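Local coordinates for protein 4-hydroxybutyrate CoA-transferase (Porphyromonas gingivalis, PDB 3D3U) that probably transfers coenzyme A from an acyl-CoA donor to a carboxylate such as acetate or 4-hydroxybutyrate, at residues A[24-29]-A[116-121]; A[54-59]-A[74-79]; A[149-154]-A[173-178]. All blocks are in the same frame, centred on the assembly; numbering follows the deposited sequence.

Overall arrangement
All three contacts lie in one parallel sheet of the N-terminal acetyl-CoA hydrolase/transferase region. The strand order is 76-79, 54-57, 27-30, 119-125, 151-157, 176-180. Contact 1 is the central pairing. Contact 2 forms one outer pair and contact 3 the other. The centres of contacts 1 and 2 are about 9 Å apart; Val28 of contact 1 bonds through its backbone to Thr55 and Phe57 of contact 2. Contact 3 is centred about 11 Å from the centre of contact 1 and joined to it by backbone bonds of Ala120 with Val151 and Val153. Contacts 2 and 3 do not touch, and their nearest atoms are about 11 Å apart. Each contact is structural pairing.

Contact 1 (A[24-29]-A[116-121])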
loop_
_atom_site.group_PDB
_atom_site.type_symbol
_atom_site.label_atom_id
_atom_site.label_comp_id
_atom_site.label_asym_id
_atom_site.label_seq_id
_atom_site.Cartn_x
_atom_site.Cartn_y
_atom_site.Cartn_z
ATOM N N PRO A 24 -1.532 32.152 0.349
ATOM C CA PRO A 24 -0.182 32.194 0.928
ATOM C C PRO A 24 -0.066 31.468 2.300
ATOM O O PRO A 24 -0.965 31.466 3.132
ATOM C CB PRO A 24 0.073 33.689 1.085
ATOM C CG PRO A 24 -0.790 34.367 0.171
ATOM C CD PRO A 24 -1.862 33.435 -0.309
ATOM N N GLY A 25 1.068 30.823 2.509
ATOM C CA GLY A 25 1.221 30.004 3.678
ATOM C C GLY A 25 0.295 28.800 3.850
ATOM O O GLY A 25 0.351 28.222 4.891
ATOM N N THR A 26 -0.558 28.389 2.910
ATOM C CA THR A 26 -1.411 27.177 3.175
ATOM C C THR A 26 -0.603 25.884 3.117
ATOM O O THR A 26 0.361 25.845 2.402
ATOM C CB THR A 26 -2.601 27.092 2.210
ATOM O OG1 THR A 26 -2.187 27.712 1.016
ATOM C CG2 THR A 26 -3.774 28.058 2.633
ATOM N N LYS A 27 -0.969 24.852 3.876
ATOM C CA LYS A 27 -0.477 23.508 3.674
ATOM C C LYS A 27 -1.500 22.607 3.012
ATOM O O LYS A 27 -2.665 22.652 3.362
ATOM C CB LYS A 27 -0.259 22.912 5.022
ATOM C CG LYS A 27 0.544 23.816 5.854
ATOM C CD LYS A 27 0.113 23.777 7.299
ATOM C CE LYS A 27 1.353 23.772 8.222
ATOM N NZ LYS A 27 2.358 24.835 7.904
ATOM N N VAL A 28 -1.084 21.716 2.119
ATOM C CA VAL A 28 -2.031 20.979 1.335
ATOM C C VAL A 28 -1.596 19.588 1.403
ATOM O O VAL A 28 -0.406 19.370 1.631
ATOM C CB VAL A 28 -2.046 21.527 -0.132
ATOM C CG1 VAL A 28 -1.344 22.853 -0.203
ATOM C CG2 VAL A 28 -1.512 20.613 -1.131
ATOM N N VAL A 29 -2.505 18.632 1.194
ATOM C CA VAL A 29 -2.151 17.197 1.173
ATOM C C VAL A 29 -2.694 16.625 -0.130
ATOM O O VAL A 29 -3.837 16.907 -0.500
ATOM C CB VAL A 29 -2.802 16.410 2.455
ATOM C CG1 VAL A 29 -2.775 14.897 2.285
ATOM C CG2 VAL A 29 -2.140 16.750 3.819
ATOM N N PRO A 116 -1.326 20.241 10.246
ATOM C CA PRO A 116 -2.584 20.997 10.233
ATOM C C PRO A 116 -3.010 21.290 8.819
ATOM O O PRO A 116 -2.944 22.409 8.421
ATOM C CB PRO A 116 -2.219 22.314 10.945
ATOM C CG PRO A 116 -0.778 22.394 10.938
ATOM C CD PRO A 116 -0.234 21.039 10.864
ATOM N N LEU A 117 -3.421 20.282 8.074
ATOM C CA LEU A 117 -3.871 20.411 6.695
ATOM C C LEU A 117 -5.015 21.415 6.562
ATOM O O LEU A 117 -6.003 21.406 7.319
ATOM C CB LEU A 117 -4.229 19.009 6.174
ATOM C CG LEU A 117 -5.624 18.690 5.710
ATOM C CD1 LEU A 117 -5.483 18.106 4.352
ATOM C CD2 LEU A 117 -6.371 17.741 6.593
ATOM N N ASP A 118 -4.868 22.284 5.595
ATOM C CA ASP A 118 -5.861 23.251 5.321
ATOM C C ASP A 118 -6.778 22.816 4.134
ATOM O O ASP A 118 -8.037 23.043 4.173
ATOM C CB ASP A 118 -5.128 24.575 4.969
ATOM C CG ASP A 118 -4.576 25.304 6.193
ATOM O OD1 ASP A 118 -5.282 25.302 7.282
ATOM O OD2 ASP A 118 -3.442 25.899 6.139
ATOM N N VAL A 119 -6.137 22.290 3.067
ATOM C CA VAL A 119 -6.825 21.810 1.871
ATOM C C VAL A 119 -6.384 20.385 1.545
ATOM O O VAL A 119 -5.211 20.107 1.538
ATOM C CB VAL A 119 -6.610 22.764 0.600
ATOM C CG1 VAL A 119 -5.415 23.580 0.720
ATOM C CG2 VAL A 119 -6.564 21.992 -0.767
ATOM N N ALA A 120 -7.322 19.513 1.247
ATOM C CA ALA A 120 -7.028 18.187 0.792
ATOM C C ALA A 120 -7.301 18.096 -0.719
ATOM O O ALA A 120 -8.410 18.319 -1.156
ATOM C CB ALA A 120 -7.911 17.159 1.602
ATOM N N VAL A 121 -6.309 17.781 -1.533
ATOM C CA VAL A 121 -6.554 17.668 -2.969
ATOM C C VAL A 121 -6.588 16.215 -3.401
ATOM O O VAL A 121 -5.562 15.614 -3.386
ATOM C CB VAL A 121 -5.509 18.384 -3.800
ATOM C CG1 VAL A 121 -5.695 18.119 -5.303
ATOM C CG2 VAL A 121 -5.699 19.773 -3.571
#
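Val29 and Leu117 form the tightly packed part of this contact. Val29 CG2 meets Leu117 CD1 at 3.6 Å, and the two side chains cross at about a right angle. Val29 CG1 is anti to the backbone N (chi1 165°); the other branch, CG2, lies beside that N and touches the leucine. The Val28 and Val119 side chains share the other face of the sheet, with Val28 CB 4.0 Å from Val119 CG1. Between these two layers runs the parallel backbone pairing. Val29 N donates to Val119 O at 3.1 Å, and Val121 N donates to Val29 O at 2.8 Å. Val29 is thus held through both its N-H and its carbonyl. Before the strand begins on that side, Asp118 N bonds Lys27 O at 3.2 Å, its donor tilted 26° out of the carbonyl plane.

The other end is looser and partly open to solvent. The Lys27 chain bends at chi2, chi3 and chi4 and lies obliquely across exposed Pro116. Its CE is 3.7 Å from Pro116 CG. Lys27 NZ stays 6.2 Å from Asp118 OD2, so the opposite charges do not meet, although they may still attract weakly. Thr26 meets Asp118 OD2 through carbon atoms, CA being nearest at 3.8 Å.

Val28 turns its N-H and carbonyl to strand 54-57, bonding Thr55 and Phe57; Ala120 does the same toward strand 151-157. Ile54, Val56, Val151 and Val153 extend the valine layer. Helix 142-148 packs on the opposite face, with Ala145 against Val29 and Cys148 against Leu117.

Contact 2 (A[54-59]-A[74-79])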
loop_
_atom_site.group_PDB
_atom_site.type_symbol
_atom_site.label_atom_id
_atom_site.label_comp_id
_atom_site.label_asym_id
_atom_site.label_seq_id
_atom_site.Cartn_x
_atom_site.Cartn_y
_atom_site.Cartn_z
ATOM N N ILE A 54 3.533 27.573 0.050
ATOM C CA ILE A 54 2.658 26.480 0.101
ATOM C C ILE A 54 3.462 25.239 0.460
ATOM O O ILE A 54 4.474 24.966 -0.162
ATOM C CB ILE A 54 1.962 26.355 -1.232
ATOM C CG1 ILE A 54 1.661 27.746 -1.800
ATOM C CG2 ILE A 54 0.791 25.458 -1.099
ATOM C CD1 ILE A 54 0.496 28.353 -1.154
ATOM N N THR A 55 3.017 24.487 1.451
ATOM C CA THR A 55 3.653 23.237 1.791
ATOM C C THR A 55 2.826 22.117 1.253
ATOM O O THR A 55 1.619 22.105 1.509
ATOM C CB THR A 55 3.615 23.055 3.300
ATOM O OG1 THR A 55 4.327 24.113 3.875
ATOM C CG2 THR A 55 4.456 21.904 3.725
ATOM N N VAL A 56 3.424 21.136 0.566
ATOM C CA VAL A 56 2.592 19.953 0.277
ATOM C C VAL A 56 3.033 18.678 0.938
ATOM O O VAL A 56 4.226 18.411 1.061
ATOM C CB VAL A 56 2.101 19.816 -1.211
ATOM C CG1 VAL A 56 3.154 20.239 -2.100
ATOM C CG2 VAL A 56 1.714 18.385 -1.525
ATOM N N PHE A 57 2.064 17.934 1.453
ATOM C CA PHE A 57 2.400 16.617 1.953
ATOM C C PHE A 57 1.813 15.521 1.081
ATOM O O PHE A 57 0.666 15.613 0.574
ATOM C CB PHE A 57 2.096 16.388 3.470
ATOM C CG PHE A 57 2.222 14.938 3.860
ATOM C CD1 PHE A 57 1.103 14.090 3.825
ATOM C CD2 PHE A 57 3.495 14.383 4.106
ATOM C CE1 PHE A 57 1.219 12.681 4.110
ATOM C CE2 PHE A 57 3.632 12.992 4.368
ATOM C CZ PHE A 57 2.462 12.124 4.366
ATOM N N HIS A 58 2.629 14.517 0.876
ATOM C CA HIS A 58 2.197 13.262 0.199
ATOM C C HIS A 58 3.272 12.139 0.272
ATOM O O HIS A 58 4.283 12.271 1.006
ATOM C CB HIS A 58 1.681 13.501 -1.249
ATOM C CG HIS A 58 2.762 13.809 -2.232
ATOM N ND1 HIS A 58 2.931 15.063 -2.789
ATOM C CD2 HIS A 58 3.745 13.034 -2.747
ATOM C CE1 HIS A 58 3.962 15.042 -3.634
ATOM N NE2 HIS A 58 4.474 13.823 -3.623
ATOM N N MET A 59 3.025 11.050 -0.460
ATOM C CA MET A 59 3.791 9.797 -0.358
ATOM C C MET A 59 3.988 9.322 -1.757
ATOM O O MET A 59 4.698 9.959 -2.438
ATOM C CB MET A 59 3.073 8.784 0.524
ATOM C CG MET A 59 3.227 9.136 1.979
ATOM S SD MET A 59 2.183 8.118 3.044
ATOM C CE MET A 59 3.552 7.744 4.195
ATOM N N SER A 74 10.398 28.357 -3.441
ATOM C CA SER A 74 9.753 29.493 -2.800
ATOM C C SER A 74 8.307 29.522 -3.153
ATOM O O SER A 74 7.593 30.346 -2.592
ATOM C CB SER A 74 10.327 30.819 -3.162
ATOM O OG SER A 74 9.559 31.417 -4.130
ATOM N N HIS A 75 7.826 28.661 -4.056
ATOM C CA HIS A 75 6.367 28.611 -4.232
ATOM C C HIS A 75 5.711 27.500 -3.521
ATOM O O HIS A 75 4.784 27.720 -2.804
ATOM C CB HIS A 75 5.976 28.686 -5.708
ATOM C CG HIS A 75 6.628 29.838 -6.426
ATOM N ND1 HIS A 75 6.203 31.139 -6.269
ATOM C CD2 HIS A 75 7.686 29.872 -7.273
ATOM C CE1 HIS A 75 6.966 31.918 -7.012
ATOM N NE2 HIS A 75 7.857 31.171 -7.643
ATOM N N VAL A 76 6.190 26.289 -3.724
ATOM C CA VAL A 76 5.701 25.169 -2.922
ATOM C C VAL A 76 6.746 24.135 -2.686
ATOM O O VAL A 76 7.367 23.649 -3.631
ATOM C CB VAL A 76 4.464 24.485 -3.484
ATOM C CG1 VAL A 76 4.313 24.741 -4.901
ATOM C CG2 VAL A 76 4.550 22.998 -3.206
ATOM N N HIS A 77 6.908 23.801 -1.411
ATOM C CA HIS A 77 7.852 22.787 -0.988
ATOM C C HIS A 77 7.162 21.573 -0.481
ATOM O O HIS A 77 6.098 21.722 0.126
ATOM C CB HIS A 77 8.715 23.317 0.127
ATOM C CG HIS A 77 9.554 24.478 -0.292
ATOM N ND1 HIS A 77 9.737 24.821 -1.627
ATOM C CD2 HIS A 77 10.256 25.378 0.436
ATOM C CE1 HIS A 77 10.501 25.891 -1.695
ATOM N NE2 HIS A 77 10.850 26.228 -0.462
ATOM N N PRO A 78 7.749 20.379 -0.680
ATOM C CA PRO A 78 7.216 19.137 -0.046
ATOM C C PRO A 78 7.650 18.965 1.432
ATOM O O PRO A 78 8.754 19.391 1.801
ATOM C CB PRO A 78 7.829 18.048 -0.902
ATOM C CG PRO A 78 9.213 18.670 -1.297
ATOM C CD PRO A 78 8.969 20.110 -1.474
ATOM N N THR A 79 6.791 18.366 2.252
ATOM C CA THR A 79 7.201 17.998 3.609
ATOM C C THR A 79 6.930 16.556 3.753
ATOM O O THR A 79 6.100 15.949 2.999
ATOM C CB THR A 79 6.442 18.691 4.758
ATOM O OG1 THR A 79 5.233 19.241 4.252
ATOM C CG2 THR A 79 7.207 19.898 5.429
#
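Ile54 pairs with Val76, Thr55 with His77 and Val56 with Pro78 in parallel register, the short strand axes 4.5 Å apart at their closest and 34° from parallel. Four backbone bonds zip the pair. Ile54 N donates to His75 O at 3.1 Å, and His77 N returns a bond to Ile54 O at 3.0 Å. Further along, Val56 N donates to His77 O and Thr79 N to Val56 O, both at 2.8 Å. Ile54 and Val56 therefore each use their N-H and their carbonyl here. Val76 and Pro78 sit between the bonded residues and bring CA towards the carbonyls of Ile54 and Val56. These are CA-H...O contacts.

The Val56 and Val76 side chains cross obliquely on one face, with CG1 of Val56 against CG2 of Val76. The CB atoms of Ile54 and Val76 meet beside them at 3.9 Å. Ile54 CG1 lies beside its own backbone N (chi1 -37°), on the side of His75 O.

Strand 76-79 is an outermost strand of the parallel sheet within this chain. The strand order of that sheet, 3-2-1-4-5-6, is that of a doubly wound Rossmann-like fold. The link from 54-57 to 76-79 is a crossover without a regular helix. Pro78 has no N-H to offer a further strand.

Thr55 and Thr79 share the other face. The Phe57 ring meets Thr79 O at its edge, through CD2 and near the ring plane. Val106 and Phe110 of helix 106-110 pack against Phe57. At the start of the pairing, His75 turns away from strand 54-57, and its ND1 is hydrogen-bonded to Leu51 O.

Contact 3 (A[149-154]-A[173-178]); sequences APVVVA and KLTHII
Thr175 grips Val152 with two groups. Its OG1 accepts the N-H of Val152 at 3.1 Å, in a fairly straight bond of 163°. Its own N donates to Val152 O, also at 3.1 Å and in the carbonyl plane. A chi1 of -48° sets OG1 anti to the carbonyl carbon, where it meets the valine N-H. A side-chain oxygen thus joins the backbone pairing where the two segments first come together. Regular parallel pairing follows. Ala154 N donates to His176 O at 3.1 Å, and Ile178 N to Ala154 O at 3.2 Å.

Side chains pack on both faces. Val153 CG1 touches Ile178 CD1 at 3.5 Å, the two chains crossing obliquely. His176 is on the same face of the sheet as Val153; Val151 CG1 comes to its ring edge, 4.1 Å from CE1. On the other face Ala154 CB rests against Leu174 CG at 3.7 Å, with Leu174 CD2 close by.

Further out, Ala17 and Ser21 of helix 14-21 pack on His176. Phe40 of helix 38-46 touches both Val153 and Ile178. These two helices cover the face carrying Val153 and His176. Strand 119-125 continues the sheet beyond 151-157. Past strand 176-180, the backbone of Ile177 bonds to Arg10 and Cys12 near the chain start.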
loop_
_atom_site.group_PDB
_atom_site.type_symbol
_atom_site.label_atom_id
_atom_site.label_comp_id
_atom_site.label_asym_id
_atom_site.label_seq_id
_atom_site.Cartn_x
_atom_site.Cartn_y
_atom_site.Cartn_z
ATOM N N ALA A 149 -9.790 18.430 6.341
ATOM C CA ALA A 149 -9.499 19.621 5.630
ATOM C C ALA A 149 -10.823 20.392 5.544
ATOM O O ALA A 149 -11.814 19.828 5.079
ATOM C CB ALA A 149 -9.041 19.262 4.274
ATOM N N PRO A 150 -10.850 21.680 5.981
ATOM C CA PRO A 150 -11.968 22.611 5.642
ATOM C C PRO A 150 -12.140 22.952 4.163
ATOM O O PRO A 150 -13.137 23.575 3.842
ATOM C CB PRO A 150 -11.635 23.908 6.416
ATOM C CG PRO A 150 -10.199 23.842 6.809
ATOM C CD PRO A 150 -9.836 22.379 6.833
ATOM N N VAL A 151 -11.204 22.626 3.275
ATOM C CA VAL A 151 -11.410 22.915 1.855
ATOM C C VAL A 151 -10.912 21.678 1.189
ATOM O O VAL A 151 -9.736 21.246 1.422
ATOM C CB VAL A 151 -10.469 24.019 1.388
ATOM C CG1 VAL A 151 -10.440 24.157 -0.146
ATOM C CG2 VAL A 151 -10.791 25.282 2.015
ATOM N N VAL A 152 -11.745 21.111 0.338
ATOM C CA VAL A 152 -11.398 19.874 -0.359
ATOM C C VAL A 152 -11.491 20.043 -1.891
ATOM O O VAL A 152 -12.571 20.316 -2.469
ATOM C CB VAL A 152 -12.399 18.778 0.076
ATOM C CG1 VAL A 152 -12.083 17.450 -0.577
ATOM C CG2 VAL A 152 -12.362 18.680 1.488
ATOM N N VAL A 153 -10.384 19.855 -2.580
ATOM C CA VAL A 153 -10.432 20.041 -4.019
ATOM C C VAL A 153 -10.475 18.669 -4.722
ATOM O O VAL A 153 -9.508 17.948 -4.676
ATOM C CB VAL A 153 -9.221 20.798 -4.435
ATOM C CG1 VAL A 153 -9.266 21.061 -5.920
ATOM C CG2 VAL A 153 -9.118 22.117 -3.650
ATOM N N ALA A 154 -11.560 18.284 -5.373
ATOM C CA ALA A 154 -11.588 16.944 -5.894
ATOM C C ALA A 154 -11.564 16.985 -7.423
ATOM O O ALA A 154 -12.395 17.696 -7.995
ATOM C CB ALA A 154 -12.803 16.298 -5.479
ATOM N N LYS A 173 -19.402 17.805 0.142
ATOM C CA LYS A 173 -18.167 18.052 0.977
ATOM C C LYS A 173 -16.987 18.571 0.134
ATOM O O LYS A 173 -15.851 18.850 0.623
ATOM C CB LYS A 173 -17.782 16.793 1.840
ATOM C CG LYS A 173 -18.999 16.146 2.615
ATOM C CD LYS A 173 -19.808 17.201 3.573
ATOM C CE LYS A 173 -21.198 16.698 3.999
ATOM N NZ LYS A 173 -21.499 15.130 4.342
ATOM N N LEU A 174 -17.276 18.698 -1.147
ATOM C CA LEU A 174 -16.320 19.182 -2.116
ATOM C C LEU A 174 -16.487 20.673 -2.352
ATOM O O LEU A 174 -17.559 21.131 -2.615
ATOM C CB LEU A 174 -16.521 18.418 -3.430
ATOM C CG LEU A 174 -15.895 17.012 -3.587
ATOM C CD1 LEU A 174 -15.935 16.256 -2.358
ATOM C CD2 LEU A 174 -16.551 16.209 -4.722
ATOM N N THR A 175 -15.418 21.427 -2.199
ATOM C CA THR A 175 -15.449 22.885 -2.355
ATOM C C THR A 175 -15.308 23.317 -3.792
ATOM O O THR A 175 -15.960 24.259 -4.198
ATOM C CB THR A 175 -14.243 23.481 -1.650
ATOM O OG1 THR A 175 -14.165 22.916 -0.357
ATOM C CG2 THR A 175 -14.421 24.913 -1.367
ATOM N N HIS A 176 -14.360 22.706 -4.508
ATOM C CA HIS A 176 -14.110 23.005 -5.894
ATOM C C HIS A 176 -14.030 21.658 -6.611
ATOM O O HIS A 176 -13.410 20.691 -6.087
ATOM C CB HIS A 176 -12.815 23.807 -6.081
ATOM C CG HIS A 176 -12.674 24.994 -5.163
ATOM N ND1 HIS A 176 -12.011 24.929 -3.946
ATOM C CD2 HIS A 176 -13.076 26.282 -5.304
ATOM C CE1 HIS A 176 -12.045 26.113 -3.364
ATOM N NE2 HIS A 176 -12.677 26.958 -4.168
ATOM N N ILE A 177 -14.693 21.559 -7.770
ATOM C CA ILE A 177 -14.687 20.305 -8.498
ATOM C C ILE A 177 -14.090 20.612 -9.815
ATOM O O ILE A 177 -14.501 21.553 -10.466
ATOM C CB ILE A 177 -16.145 19.803 -8.724
ATOM C CG1 ILE A 177 -16.738 19.305 -7.442
ATOM C CG2 ILE A 177 -16.253 18.668 -9.819
ATOM C CD1 ILE A 177 -18.133 19.291 -7.617
ATOM N N ILE A 178 -13.160 19.789 -10.228
ATOM C CA ILE A 178 -12.470 20.003 -11.464
ATOM C C ILE A 178 -12.829 18.796 -12.299
ATOM O O ILE A 178 -12.139 17.779 -12.242
ATOM C CB ILE A 178 -11.011 20.013 -11.188
ATOM C CG1 ILE A 178 -10.720 21.203 -10.315
ATOM C CG2 ILE A 178 -10.248 20.220 -12.403
ATOM C CD1 ILE A 178 -9.501 21.063 -9.411
#